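Local coordinates for C alpha-dehydrogenase (Sphingobium sp. SYK-6, PDB 4YAC) that oxidises the alpha-carbon hydroxyl of lignin beta-aryl ether compounds as a short-chain dehydrogenase/reductase that uses the NAD(H) cofactor, at the interface of chains A and B. Numbering follows the deposited sequence. Chains: chain A/B, C alpha-dehydrogenase.

The interface of chains A and B. Residues chain A 237, 240, 249-251; chain B 273.
Water 1 bridges the phenol OH of B:Tyr273 at 2.7 Å and the backbone O of A:Val237 at 2.6 Å; the carboxylate OD2 of A:Asp240 also lies beside it, modelled doubtfully close. The water lies in the plane of the tyrosine ring, at its edge beyond the hydroxyl, and bridges the phenol to chain A; OH and OD2 of A:Asp240 are 4.5 Å apart. A:Pro251 lies over one face of the ring. Its CA makes a CH-pi contact 3.7 Å from the centroid, displaced toward the CD2 rim, while its CB reaches CD1 at 3.7 Å. Near the tip, CG1 of A:Val237 and CG1 of A:Val249 each approach OH at 3.8 Å, giving the hydroxyl a partly apolar surround. In A:Val237, CG1 points away from the backbone N (chi1 173°), which turns that methyl toward the phenol. In B:Tyr273, CG sits beside the backbone N (chi1 -68°) and anti to the carbonyl carbon, sending the ring out from chain B against A:Pro251. A phenylalanine here would probably keep the cover by A:Pro251 but leave water 1 without the phenol oxygen as its mate. The pocket combines helix 231-243, strand 248-249 and the following loop of chain A; B:Tyr273 enters from the loop between helices 255-271 and 277-290, and the two-fold symmetry of the deposited dimer repeats the contact with the chains exchanged.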
# COMPACT_ATOMS: atom_id res chain seq x y z
N VAL A 237 8.50 18.59 -13.66
CA VAL A 237 9.13 17.85 -12.57
C VAL A 237 9.29 16.40 -12.99
O VAL A 237 10.33 15.78 -12.74
CB VAL A 237 8.30 17.94 -11.27
CG1 VAL A 237 8.87 17.02 -10.19
CG2 VAL A 237 8.24 19.37 -10.77
N ASP A 240 11.98 15.89 -15.71
CA ASP A 240 13.30 15.97 -15.11
C ASP A 240 13.65 14.68 -14.36
O ASP A 240 14.81 14.25 -14.37
CB ASP A 240 13.37 17.19 -14.19
CG ASP A 240 14.49 17.11 -13.19
OD1 ASP A 240 15.64 17.40 -13.57
OD2 ASP A 240 14.21 16.76 -12.03
N VAL A 249 9.99 11.02 -6.47
CA VAL A 249 9.61 12.33 -6.97
C VAL A 249 8.59 12.94 -6.01
O VAL A 249 7.38 12.82 -6.20
CB VAL A 249 9.05 12.27 -8.41
CG1 VAL A 249 8.97 13.66 -9.01
CG2 VAL A 249 9.93 11.37 -9.28
N LEU A 250 9.12 13.59 -4.98
CA LEU A 250 8.34 14.17 -3.90
C LEU A 250 8.73 15.64 -3.75
O LEU A 250 9.46 16.00 -2.83
CB LEU A 250 8.59 13.42 -2.58
CG LEU A 250 8.70 11.89 -2.64
CD1 LEU A 250 9.38 11.37 -1.39
CD2 LEU A 250 7.34 11.26 -2.81
N PRO A 251 8.24 16.50 -4.65
CA PRO A 251 8.80 17.86 -4.70
C PRO A 251 8.23 18.81 -3.64
O PRO A 251 7.88 19.95 -3.95
CB PRO A 251 8.44 18.31 -6.11
CG PRO A 251 7.18 17.60 -6.43
CD PRO A 251 7.24 16.27 -5.71
N TYR B 273 14.46 19.30 -3.27
CA TYR B 273 13.76 20.38 -3.96
C TYR B 273 13.72 21.65 -3.12
O TYR B 273 12.97 22.58 -3.43
CB TYR B 273 12.33 19.95 -4.32
CG TYR B 273 12.23 18.87 -5.37
CD1 TYR B 273 12.03 19.19 -6.71
CD2 TYR B 273 12.31 17.53 -5.03
CE1 TYR B 273 11.92 18.21 -7.67
CE2 TYR B 273 12.20 16.53 -5.99
CZ TYR B 273 12.00 16.88 -7.31
OH TYR B 273 11.90 15.90 -8.27
O HOH W 1 12.17 16.13 -10.94